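Local coordinates for protein YibA (Escherichia coli, PDB 1OYZ) that is of uncertain function, folds into an all-helical solenoid of the HEAT-repeat family and may have oxidoreductase activity, at residues A[22-25]-A[26-29]; A[55-58]-A[59-63]; A[63-67]-A[68-72]; A[103-106]-A[107-110]; A[142-145]-A[146-150]. All blocks are in the same frame, centred on the assembly; numbering follows the deposited sequence.

Contact 1: residues A[22-25]-A[26-29]; sequences KLND and DELF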
loop_
_atom_site.group_PDB
_atom_site.type_symbol
_atom_site.label_atom_id
_atom_site.label_comp_id
_atom_site.label_asym_id
_atom_site.label_seq_id
_atom_site.Cartn_x
_atom_site.Cartn_y
_atom_site.Cartn_z
ATOM N N LYS A 22 5.128 28.403 9.095
ATOM C CA LYS A 22 5.451 29.804 9.390
ATOM C C LYS A 22 6.904 30.146 9.085
ATOM O O LYS A 22 7.246 31.314 8.965
ATOM C CB LYS A 22 5.182 30.138 10.864
ATOM C CG LYS A 22 3.710 30.191 11.238
ATOM C CD LYS A 22 3.507 30.579 12.693
ATOM C CE LYS A 22 2.102 30.202 13.148
ATOM N NZ LYS A 22 1.869 28.716 13.051
ATOM N N LEU A 23 7.744 29.120 8.953
ATOM C CA LEU A 23 9.173 29.292 8.696
ATOM C C LEU A 23 9.572 29.591 7.244
ATOM O O LEU A 23 8.880 29.171 6.324
ATOM C CB LEU A 23 9.909 28.027 9.157
ATOM C CG LEU A 23 9.684 27.635 10.619
ATOM C CD1 LEU A 23 10.308 26.289 10.881
ATOM C CD2 LEU A 23 10.263 28.701 11.532
ATOM N N ASN A 24 10.685 30.306 7.032
ATOM C CA ASN A 24 11.142 30.573 5.659
ATOM C C ASN A 24 11.997 29.393 5.157
ATOM O O ASN A 24 12.375 28.525 5.940
ATOM C CB ASN A 24 11.944 31.879 5.587
ATOM C CG ASN A 24 13.230 31.830 6.383
ATOM O OD1 ASN A 24 14.139 31.046 6.092
ATOM N ND2 ASN A 24 13.316 32.679 7.400
ATOM N N ASP A 25 12.296 29.358 3.863
ATOM C CA ASP A 25 13.073 28.254 3.302
ATOM C C ASP A 25 14.342 27.964 4.053
ATOM O O ASP A 25 14.594 26.828 4.449
ATOM C CB ASP A 25 13.425 28.514 1.840
ATOM C CG ASP A 25 12.228 28.394 0.934
ATOM O OD1 ASP A 25 11.142 28.043 1.451
ATOM O OD2 ASP A 25 12.374 28.645 -0.288
ATOM N N ASP A 26 15.145 29.003 4.226
ATOM C CA ASP A 26 16.409 28.899 4.929
ATOM C C ASP A 26 16.266 28.150 6.248
ATOM O O ASP A 26 17.124 27.335 6.597
ATOM C CB ASP A 26 16.971 30.299 5.194
ATOM C CG ASP A 26 18.067 30.297 6.245
ATOM O OD1 ASP A 26 19.181 29.783 5.967
ATOM O OD2 ASP A 26 17.817 30.804 7.363
ATOM N N GLU A 27 15.182 28.420 6.977
ATOM C CA GLU A 27 14.963 27.773 8.261
ATOM C C GLU A 27 14.528 26.327 8.097
ATOM O O GLU A 27 14.940 25.465 8.861
ATOM C CB GLU A 27 13.939 28.567 9.071
ATOM C CG GLU A 27 14.424 29.982 9.284
ATOM C CD GLU A 27 13.364 30.946 9.761
ATOM O OE1 GLU A 27 12.195 30.829 9.333
ATOM O OE2 GLU A 27 13.726 31.848 10.543
ATOM N N LEU A 28 13.706 26.072 7.087
ATOM C CA LEU A 28 13.230 24.725 6.833
ATOM C C LEU A 28 14.402 23.854 6.408
ATOM O O LEU A 28 14.576 22.736 6.905
ATOM C CB LEU A 28 12.157 24.742 5.749
ATOM C CG LEU A 28 10.890 25.502 6.131
ATOM C CD1 LEU A 28 9.954 25.501 4.952
ATOM C CD2 LEU A 28 10.239 24.871 7.344
ATOM N N PHE A 29 15.226 24.387 5.511
ATOM C CA PHE A 29 16.396 23.669 5.042
ATOM C C PHE A 29 17.250 23.230 6.220
ATOM O O PHE A 29 17.722 22.100 6.277
ATOM C CB PHE A 29 17.231 24.556 4.113
ATOM C CG PHE A 29 16.527 24.951 2.857
ATOM C CD1 PHE A 29 15.638 24.079 2.233
ATOM C CD2 PHE A 29 16.787 26.176 2.261
ATOM C CE1 PHE A 29 15.021 24.427 1.021
ATOM C CE2 PHE A 29 16.174 26.530 1.051
ATOM C CZ PHE A 29 15.291 25.653 0.432
#
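CG of N24 sits between its own backbone N and carbonyl carbon (chi1 64°), whereas CG of E27 stands anti to its carbonyl carbon (chi1 -59°), and the two side chains cross at about a right angle, each reaching the main chain of the other residue. OD1 of N24 accepts from N of E27 at 3.0 Å, the donor lying above the plane of the amide carbonyl. In return, OE1 of E27 takes the N-H of N24 at 2.8 Å in a nearly straight bond (165°) that meets the carboxylate on its anti side. With an alanine at E27 the carboxylate would be gone, and the N-H of N24 would probably be left without this acceptor and the approach to the helix less firmly set. Next to this exchange, N of L28 bonds to O of N24 at 3.0 Å, and CB of L23 packs on CD2 of L28 at 3.7 Å. One turn on, O of D25 lies over a face of the F29 ring near its rim. The D25 carboxylate turns to R50 of helix 37-50, the helix on which L28 also packs. The reciprocal bonding of N24 and E27 is a capping box, opening helix 25-31.

Contact 2: residues A[55-58]-A[59-63]; sequences AVRL and AIEFC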
loop_
_atom_site.group_PDB
_atom_site.type_symbol
_atom_site.label_atom_id
_atom_site.label_comp_id
_atom_site.label_asym_id
_atom_site.label_seq_id
_atom_site.Cartn_x
_atom_site.Cartn_y
_atom_site.Cartn_z
ATOM N N ALA A 55 14.322 24.767 -3.280
ATOM C CA ALA A 55 14.100 23.521 -2.552
ATOM C C ALA A 55 14.392 22.307 -3.456
ATOM O O ALA A 55 14.991 21.337 -3.015
ATOM C CB ALA A 55 12.689 23.458 -1.996
ATOM N N VAL A 56 14.001 22.366 -4.722
ATOM C CA VAL A 56 14.277 21.245 -5.622
ATOM C C VAL A 56 15.790 20.972 -5.714
ATOM O O VAL A 56 16.254 19.825 -5.533
ATOM C CB VAL A 56 13.750 21.531 -7.038
ATOM C CG1 VAL A 56 14.133 20.382 -7.991
ATOM C CG2 VAL A 56 12.236 21.735 -6.991
ATOM N N ARG A 57 16.568 22.023 -5.985
ATOM C CA ARG A 57 18.023 21.861 -6.105
ATOM C C ARG A 57 18.657 21.268 -4.855
ATOM O O ARG A 57 19.441 20.333 -4.927
ATOM C CB ARG A 57 18.698 23.198 -6.449
ATOM C CG ARG A 57 18.505 23.616 -7.904
ATOM C CD ARG A 57 19.261 24.910 -8.263
ATOM N NE ARG A 57 20.719 24.782 -8.114
ATOM C CZ ARG A 57 21.393 24.893 -6.964
ATOM N NH1 ARG A 57 20.751 25.145 -5.825
ATOM N NH2 ARG A 57 22.721 24.739 -6.949
ATOM N N LEU A 58 18.311 21.817 -3.708
ATOM C CA LEU A 58 18.851 21.334 -2.466
ATOM C C LEU A 58 18.491 19.851 -2.279
ATOM O O LEU A 58 19.306 19.062 -1.801
ATOM C CB LEU A 58 18.289 22.181 -1.332
ATOM C CG LEU A 58 18.856 22.060 0.081
ATOM C CD1 LEU A 58 18.356 20.771 0.734
ATOM C CD2 LEU A 58 20.399 22.119 0.029
ATOM N N ALA A 59 17.270 19.476 -2.653
ATOM C CA ALA A 59 16.839 18.080 -2.511
ATOM C C ALA A 59 17.706 17.157 -3.378
ATOM O O ALA A 59 18.148 16.085 -2.936
ATOM C CB ALA A 59 15.358 17.943 -2.892
ATOM N N ILE A 60 17.947 17.595 -4.609
ATOM C CA ILE A 60 18.788 16.871 -5.544
ATOM C C ILE A 60 20.187 16.740 -4.936
ATOM O O ILE A 60 20.699 15.629 -4.792
ATOM C CB ILE A 60 18.841 17.604 -6.888
ATOM C CG1 ILE A 60 17.503 17.402 -7.608
ATOM C CG2 ILE A 60 20.060 17.120 -7.730
ATOM C CD1 ILE A 60 17.276 18.350 -8.783
ATOM N N GLU A 61 20.789 17.847 -4.520
ATOM C CA GLU A 61 22.118 17.732 -3.923
ATOM C C GLU A 61 22.105 16.753 -2.748
ATOM O O GLU A 61 23.000 15.896 -2.639
ATOM C CB GLU A 61 22.625 19.079 -3.437
ATOM C CG GLU A 61 22.731 20.105 -4.521
ATOM C CD GLU A 61 23.237 21.421 -3.986
ATOM O OE1 GLU A 61 23.275 22.395 -4.764
ATOM O OE2 GLU A 61 23.607 21.481 -2.786
ATOM N N PHE A 62 21.111 16.879 -1.867
ATOM C CA PHE A 62 21.003 15.969 -0.725
ATOM C C PHE A 62 20.998 14.531 -1.208
ATOM O O PHE A 62 21.444 13.637 -0.499
ATOM C CB PHE A 62 19.715 16.208 0.073
ATOM C CG PHE A 62 19.887 17.142 1.231
ATOM C CD1 PHE A 62 20.786 18.204 1.152
ATOM C CD2 PHE A 62 19.145 16.978 2.391
ATOM C CE1 PHE A 62 20.945 19.085 2.211
ATOM C CE2 PHE A 62 19.293 17.855 3.459
ATOM C CZ PHE A 62 20.198 18.914 3.369
ATOM N N CYS A 63 20.474 14.317 -2.407
ATOM C CA CYS A 63 20.426 12.979 -2.957
ATOM C C CYS A 63 21.813 12.374 -3.114
ATOM O O CYS A 63 21.950 11.158 -3.155
ATOM C CB CYS A 63 19.685 12.981 -4.291
ATOM S SG CYS A 63 17.902 12.874 -4.026
#
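From A55 to F62 the backbone follows regular alpha-helical i to i+4 bonding, with L58 O taking the N-H of F62 at 2.8 Å and R57 O that of E61 at 2.9 Å. On one flank L58 and F62 meet. CG of L58 is anti to its backbone N (chi1 -170°), which directs the branch outward, so that CD1 lies over a face of the F62 ring, 3.6 Å from the ring centroid and 18° off its normal: a CH-pi contact. CD1 is the nearer methyl, 3.4 Å from CE1 of F62, while CD2 comes in at 3.8 Å from the same ring atom. An alanine in place of F62 would remove the ring, and the L58 methyls would probably lose the flat surface against which they are held. Another flank is charged. R57 and E61 run side by side, and the arginine, bent at chi3, brings NH2 within 3.3 Å of OE1 of E61 in a salt bridge, the guanidinium and carboxylate planes standing almost perpendicular. A third flank is aliphatic, CG1 of V56 lying 3.8 Å from CD1 of I60 as both side chains point the same way. Each flank has its own surroundings: I60 packs on V91 and I94 of helix 88-101, A59 and F62 on helix 68-80, and R57 and E61 are exposed. Such a division of faces marks an amphipathic helix, here helix 53-63, packed against the helices that follow it, as is usual in an alpha solenoid.

Contact 3: residues A[63-67]-A[68-72]; sequences CSDKN and YIRRD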
loop_
_atom_site.group_PDB
_atom_site.type_symbol
_atom_site.label_atom_id
_atom_site.label_comp_id
_atom_site.label_asym_id
_atom_site.label_seq_id
_atom_site.Cartn_x
_atom_site.Cartn_y
_atom_site.Cartn_z
ATOM N N CYS A 63 20.474 14.317 -2.407
ATOM C CA CYS A 63 20.426 12.979 -2.957
ATOM C C CYS A 63 21.813 12.374 -3.114
ATOM O O CYS A 63 21.950 11.158 -3.155
ATOM C CB CYS A 63 19.685 12.981 -4.291
ATOM S SG CYS A 63 17.902 12.874 -4.026
ATOM N N SER A 64 22.838 13.219 -3.162
ATOM C CA SER A 64 24.215 12.744 -3.303
ATOM C C SER A 64 25.036 12.878 -2.039
ATOM O O SER A 64 26.247 12.697 -2.057
ATOM C CB SER A 64 24.916 13.498 -4.417
ATOM O OG SER A 64 24.417 13.023 -5.649
ATOM N N ASP A 65 24.380 13.194 -0.935
ATOM C CA ASP A 65 25.106 13.358 0.304
ATOM C C ASP A 65 25.615 12.033 0.848
ATOM O O ASP A 65 25.046 10.979 0.585
ATOM C CB ASP A 65 24.242 14.024 1.366
ATOM C CG ASP A 65 25.075 14.585 2.500
ATOM O OD1 ASP A 65 25.572 15.705 2.346
ATOM O OD2 ASP A 65 25.257 13.906 3.533
ATOM N N LYS A 66 26.684 12.114 1.628
ATOM C CA LYS A 66 27.297 10.951 2.236
ATOM C C LYS A 66 26.364 10.457 3.334
ATOM O O LYS A 66 26.294 9.269 3.607
ATOM C CB LYS A 66 28.650 11.353 2.828
ATOM C CG LYS A 66 29.560 10.196 3.216
ATOM C CD LYS A 66 30.757 10.703 4.022
ATOM C CE LYS A 66 31.731 9.595 4.398
ATOM N NZ LYS A 66 32.822 10.166 5.244
ATOM N N ASN A 67 25.635 11.370 3.965
ATOM C CA ASN A 67 24.718 10.987 5.031
ATOM C C ASN A 67 23.405 10.434 4.444
ATOM O O ASN A 67 22.691 11.137 3.731
ATOM C CB ASN A 67 24.470 12.208 5.918
ATOM C CG ASN A 67 23.512 11.940 7.055
ATOM O OD1 ASN A 67 23.062 12.877 7.704
ATOM N ND2 ASN A 67 23.197 10.681 7.309
ATOM N N TYR A 68 23.082 9.184 4.774
ATOM C CA TYR A 68 21.890 8.550 4.220
ATOM C C TYR A 68 20.610 9.219 4.678
ATOM O O TYR A 68 19.588 9.130 4.016
ATOM C CB TYR A 68 21.886 7.033 4.520
ATOM C CG TYR A 68 21.556 6.677 5.932
ATOM C CD1 TYR A 68 22.447 6.962 6.965
ATOM C CD2 TYR A 68 20.302 6.153 6.260
ATOM C CE1 TYR A 68 22.098 6.754 8.272
ATOM C CE2 TYR A 68 19.947 5.936 7.577
ATOM C CZ TYR A 68 20.843 6.247 8.576
ATOM O OH TYR A 68 20.470 6.114 9.894
ATOM N N ILE A 69 20.672 9.918 5.799
ATOM C CA ILE A 69 19.498 10.614 6.299
ATOM C C ILE A 69 19.158 11.740 5.325
ATOM O O ILE A 69 17.997 11.952 4.977
ATOM C CB ILE A 69 19.769 11.158 7.693
ATOM C CG1 ILE A 69 20.114 9.982 8.609
ATOM C CG2 ILE A 69 18.572 11.949 8.203
ATOM C CD1 ILE A 69 20.379 10.357 10.046
ATOM N N ARG A 70 20.180 12.450 4.865
ATOM C CA ARG A 70 19.947 13.507 3.899
ATOM C C ARG A 70 19.481 12.942 2.576
ATOM O O ARG A 70 18.634 13.549 1.923
ATOM C CB ARG A 70 21.202 14.352 3.673
ATOM C CG ARG A 70 21.451 15.368 4.769
ATOM C CD ARG A 70 22.680 16.216 4.437
ATOM N NE ARG A 70 22.728 17.444 5.231
ATOM C CZ ARG A 70 23.676 18.373 5.098
ATOM N NH1 ARG A 70 24.656 18.209 4.211
ATOM N NH2 ARG A 70 23.634 19.477 5.837
ATOM N N ARG A 71 20.015 11.791 2.173
ATOM C CA ARG A 71 19.605 11.226 0.890
ATOM C C ARG A 71 18.142 10.815 0.942
ATOM O O ARG A 71 17.385 11.045 0.010
ATOM C CB ARG A 71 20.473 10.012 0.509
ATOM C CG ARG A 71 21.931 10.377 0.162
ATOM C CD ARG A 71 22.622 9.366 -0.785
ATOM N NE ARG A 71 22.673 8.002 -0.265
ATOM C CZ ARG A 71 23.426 7.598 0.756
ATOM N NH1 ARG A 71 24.235 8.443 1.405
ATOM N NH2 ARG A 71 23.322 6.350 1.177
ATOM N N ASP A 72 17.751 10.217 2.053
ATOM C CA ASP A 72 16.394 9.771 2.233
ATOM C C ASP A 72 15.457 10.982 2.158
ATOM O O ASP A 72 14.506 11.007 1.377
ATOM C CB ASP A 72 16.317 9.061 3.578
ATOM C CG ASP A 72 14.971 8.465 3.842
ATOM O OD1 ASP A 72 14.478 7.689 3.018
ATOM O OD2 ASP A 72 14.407 8.768 4.890
#
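D65 and R70 approach with their flat groups turned steeply, the carboxylate and guanidinium planes 69° apart. NH1 of R70 reaches OD1 of D65 at 3.3 Å in a salt bridge: the oxygen lies in the guanidinium plane, at its edge, but the donor reaches it from above the carboxylate plane. The extended arginine also lays its chain against the acid, CD of R70 being 3.5 Å from CG of D65. Its farther NH2 turns to D33, so R70 lies between two acids. The other carboxylate oxygen of D65, OD2, holds N of N67 at 2.6 Å on its anti side. This is an Asx turn, immediately before the helix start, where N67 takes the N-cap position of helix 68-80 and its O receives N of R71 at 3.2 Å. R71 is oriented quite differently from R70. Bent at chi3 (-59°), it folds back over the loop and points NH1 at the main chain, meeting O of D65 at 2.8 Å close to the guanidinium plane and making a weak bond to O of K66 at 3.1 Å. Two loop carbonyls thus share one nitrogen, while NE of the same group forms a salt bridge with D102. CA of Y68 lies over one face of the R71 guanidinium, 3.5 Å above its plane and toward the rim.

Contact 4: residues A[103-106]-A[107-110]; sequences KSAC and VRAT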
loop_
_atom_site.group_PDB
_atom_site.type_symbol
_atom_site.label_atom_id
_atom_site.label_comp_id
_atom_site.label_asym_id
_atom_site.label_seq_id
_atom_site.Cartn_x
_atom_site.Cartn_y
_atom_site.Cartn_z
ATOM N N LYS A 103 23.039 2.379 -1.336
ATOM C CA LYS A 103 23.533 1.461 -0.337
ATOM C C LYS A 103 22.670 1.376 0.908
ATOM O O LYS A 103 22.853 0.475 1.714
ATOM C CB LYS A 103 24.963 1.826 0.056
ATOM C CG LYS A 103 26.013 1.467 -0.997
ATOM C CD LYS A 103 27.345 1.093 -0.306
ATOM C CE LYS A 103 28.410 0.567 -1.285
ATOM N NZ LYS A 103 29.621 0.046 -0.582
ATOM N N SER A 104 21.740 2.305 1.089
ATOM C CA SER A 104 20.882 2.249 2.265
ATOM C C SER A 104 19.504 1.723 1.856
ATOM O O SER A 104 18.877 2.259 0.951
ATOM C CB SER A 104 20.746 3.640 2.898
ATOM O OG SER A 104 19.518 3.753 3.604
ATOM N N ALA A 105 19.041 0.670 2.519
ATOM C CA ALA A 105 17.754 0.119 2.189
ATOM C C ALA A 105 16.680 1.184 2.489
ATOM O O ALA A 105 15.679 1.289 1.762
ATOM C CB ALA A 105 17.510 -1.187 2.983
ATOM N N CYS A 106 16.884 1.990 3.533
ATOM C CA CYS A 106 15.919 3.050 3.855
ATOM C C CYS A 106 15.756 3.955 2.658
ATOM O O CYS A 106 14.634 4.214 2.203
ATOM C CB CYS A 106 16.378 3.875 5.053
ATOM S SG CYS A 106 16.236 2.941 6.546
ATOM N N VAL A 107 16.884 4.435 2.137
ATOM C CA VAL A 107 16.845 5.282 0.966
ATOM C C VAL A 107 16.139 4.611 -0.207
ATOM O O VAL A 107 15.278 5.227 -0.846
ATOM C CB VAL A 107 18.277 5.723 0.510
ATOM C CG1 VAL A 107 18.201 6.532 -0.774
ATOM C CG2 VAL A 107 18.941 6.558 1.602
ATOM N N ARG A 108 16.469 3.342 -0.479
ATOM C CA ARG A 108 15.873 2.639 -1.608
ATOM C C ARG A 108 14.357 2.612 -1.492
ATOM O O ARG A 108 13.670 2.921 -2.456
ATOM C CB ARG A 108 16.460 1.210 -1.733
ATOM C CG ARG A 108 17.949 1.170 -2.134
ATOM C CD ARG A 108 18.396 -0.189 -2.744
ATOM N NE ARG A 108 18.134 -1.340 -1.869
ATOM C CZ ARG A 108 18.817 -1.606 -0.755
ATOM N NH1 ARG A 108 19.812 -0.808 -0.382
ATOM N NH2 ARG A 108 18.493 -2.664 -0.006
ATOM N N ALA A 109 13.854 2.271 -0.302
ATOM C CA ALA A 109 12.413 2.217 -0.027
ATOM C C ALA A 109 11.727 3.577 -0.305
ATOM O O ALA A 109 10.755 3.634 -1.067
ATOM C CB ALA A 109 12.164 1.773 1.441
ATOM N N THR A 110 12.252 4.656 0.279
ATOM C CA THR A 110 11.701 5.993 0.074
ATOM C C THR A 110 11.719 6.370 -1.407
ATOM O O THR A 110 10.715 6.851 -1.948
ATOM C CB THR A 110 12.516 7.054 0.878
ATOM O OG1 THR A 110 12.362 6.791 2.265
ATOM C CG2 THR A 110 12.023 8.517 0.583
#
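S104 and V107 meet at the start of helix 105-121, where the serine is the N-cap. They illustrate a general rule: the N-H groups of a first helical turn lack main-chain acceptors, and a side chain supplies one. Among the hydrogen bonds, OG of S104 receives the N-H of V107 at 3.1 Å in an almost straight line (175°). The serine's chi1 of 153° turns OG away from its own N and toward the first turn. The carbonyl of S104 then takes N of R108 at 3.0 Å, that of A105 takes N of A109, and that of C106 takes N of T110, carrying the helix onward. OG1 of T110 is probably hydrogen-bonded to OD1 of D72 on helix 68-80, though the two are modelled very close.

Apolar contact backs the cap, since CG2 of V107 leans on CB of S104 at 3.7 Å. V107 is buried and also touches R71 of helix 68-80.

Charge enters through R108, whose principal polar partners lie in the neighbouring loops: NE forms a salt bridge with D139, and NH1 bonds to the carbonyl of D102. To reach them the arginine bends at chi3 (-56°) and folds back along the helix toward its start, so that its flat group lies on the first turn. The folded guanidinium gives the remaining side-chain contact a face-on character: CA of A105 stands 3.2 Å above its plane, displaced toward the rim, and NH2 of R108 comes within 3.5 Å of CB of A105.

Contact 5: residues A[142-145]-A[146-150]; sequences TNVR and RATAF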
loop_
_atom_site.group_PDB
_atom_site.type_symbol
_atom_site.label_atom_id
_atom_site.label_comp_id
_atom_site.label_asym_id
_atom_site.label_seq_id
_atom_site.Cartn_x
_atom_site.Cartn_y
_atom_site.Cartn_z
ATOM N N THR A 142 12.911 -5.885 3.371
ATOM C CA THR A 142 11.457 -5.956 3.416
ATOM C C THR A 142 10.859 -4.587 3.157
ATOM O O THR A 142 9.842 -4.463 2.480
ATOM C CB THR A 142 10.951 -6.435 4.794
ATOM O OG1 THR A 142 11.564 -5.645 5.820
ATOM C CG2 THR A 142 11.287 -7.882 5.012
ATOM N N ASN A 143 11.480 -3.555 3.707
ATOM C CA ASN A 143 10.969 -2.204 3.493
ATOM C C ASN A 143 10.920 -1.942 2.000
ATOM O O ASN A 143 9.932 -1.387 1.490
ATOM C CB ASN A 143 11.873 -1.182 4.155
ATOM C CG ASN A 143 12.161 -1.526 5.599
ATOM O OD1 ASN A 143 11.918 -0.723 6.499
ATOM N ND2 ASN A 143 12.683 -2.733 5.831
ATOM N N VAL A 144 11.970 -2.365 1.291
ATOM C CA VAL A 144 12.024 -2.165 -0.153
ATOM C C VAL A 144 10.958 -2.956 -0.869
ATOM O O VAL A 144 10.266 -2.424 -1.734
ATOM C CB VAL A 144 13.405 -2.557 -0.751
ATOM C CG1 VAL A 144 13.303 -2.615 -2.264
ATOM C CG2 VAL A 144 14.489 -1.538 -0.322
ATOM N N ARG A 145 10.836 -4.237 -0.533
ATOM C CA ARG A 145 9.822 -5.059 -1.157
ATOM C C ARG A 145 8.437 -4.452 -0.871
ATOM O O ARG A 145 7.608 -4.369 -1.760
ATOM C CB ARG A 145 9.920 -6.508 -0.668
ATOM C CG ARG A 145 11.204 -7.201 -1.136
ATOM C CD ARG A 145 11.077 -8.714 -1.164
ATOM N NE ARG A 145 10.659 -9.261 0.120
ATOM C CZ ARG A 145 11.373 -9.213 1.235
ATOM N NH1 ARG A 145 12.561 -8.628 1.246
ATOM N NH2 ARG A 145 10.910 -9.791 2.339
ATOM N N ARG A 146 8.210 -4.006 0.360
ATOM C CA ARG A 146 6.938 -3.377 0.724
ATOM C C ARG A 146 6.704 -2.164 -0.177
ATOM O O ARG A 146 5.652 -2.028 -0.779
ATOM C CB ARG A 146 6.958 -2.903 2.185
ATOM C CG ARG A 146 5.595 -2.466 2.742
ATOM C CD ARG A 146 5.754 -1.915 4.154
ATOM N NE ARG A 146 6.785 -2.655 4.888
ATOM C CZ ARG A 146 7.461 -2.169 5.926
ATOM N NH1 ARG A 146 7.215 -0.940 6.363
ATOM N NH2 ARG A 146 8.403 -2.903 6.519
ATOM N N ALA A 147 7.699 -1.283 -0.265
ATOM C CA ALA A 147 7.551 -0.099 -1.082
ATOM C C ALA A 147 7.303 -0.507 -2.529
ATOM O O ALA A 147 6.601 0.183 -3.262
ATOM C CB ALA A 147 8.781 0.793 -0.948
ATOM N N THR A 148 7.833 -1.657 -2.931
ATOM C CA THR A 148 7.636 -2.130 -4.300
ATOM C C THR A 148 6.172 -2.507 -4.453
ATOM O O THR A 148 5.552 -2.264 -5.505
ATOM C CB THR A 148 8.523 -3.378 -4.628
ATOM O OG1 THR A 148 9.905 -3.059 -4.403
ATOM C CG2 THR A 148 8.358 -3.798 -6.086
ATOM N N ALA A 149 5.598 -3.096 -3.410
ATOM C CA ALA A 149 4.181 -3.474 -3.512
ATOM C C ALA A 149 3.343 -2.220 -3.793
ATOM O O ALA A 149 2.485 -2.203 -4.681
ATOM C CB ALA A 149 3.718 -4.162 -2.212
ATOM N N PHE A 150 3.603 -1.166 -3.032
ATOM C CA PHE A 150 2.893 0.094 -3.220
ATOM C C PHE A 150 3.035 0.591 -4.645
ATOM O O PHE A 150 2.065 0.971 -5.301
ATOM C CB PHE A 150 3.460 1.151 -2.279
ATOM C CG PHE A 150 2.926 2.520 -2.535
ATOM C CD1 PHE A 150 1.553 2.764 -2.487
ATOM C CD2 PHE A 150 3.784 3.559 -2.852
ATOM C CE1 PHE A 150 1.045 4.023 -2.756
ATOM C CE2 PHE A 150 3.287 4.817 -3.121
ATOM C CZ PHE A 150 1.912 5.050 -3.075
#
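T142 and R146 are joined by a main-chain hydrogen bond, R146 N to T142 O at 2.7 Å, and the same i to i+4 spacing repeats from N143 O to A147 N at 2.8 Å and from R145 O to A149 N at 2.9 Å. V144 O accepts from N of T148 in the same series. It is also approached by OG1 of T148, but that hydroxyl is placed less surely, so the second bond is best read as tentative.

Side-chain contacts are few and lie on the helix surface. R146 has CG anti to its backbone N (chi1 -169°) and bends at chi3, which returns the guanidinium toward the preceding turn. There CA of N143 lies 3.9 Å above one face, near the rim, while the amide of N143 and the guanidinium run alongside each other with planes 34° apart. NH2 of R146 is 4.1 Å from CG of N143, a van der Waals approach rather than a hydrogen bond. V144 packs on I112 and R108 of helix 105-121.

Electrostatic links come from R145, which folds back, bent at chi3, toward the start of its own helix: NE makes a salt bridge with D170, and NH1 bonds to the carbonyl of D139. An arginine early in a helix, bonded to an aspartate in the loop before helix 173-186, is consistent with the arginine-aspartate pairing between successive HEAT repeats, and helix 142-153 lies within the range assigned to them.

In the fold
Contacts 1 and 3 lie at the surface, whereas contacts 2, 4 and 5 are partly buried. Only contact 2 lies well inside a helix; the others sit at helix starts, contact 5 without a side-chain cap among its own residues. Contact 2 pairs charges within one helix, while contacts 3, 4 and 5 each send an arginine to an aspartate of a loop further on. Contacts 2 and 3 share C63, so helix 53-63 passes directly into the loop before helix 68-80. Neighbours meet as well: the F29 ring of contact 1 packs on A55 of contact 2, D72 of contact 3 meets T110 of contact 4, and V144 of contact 5 packs against R108.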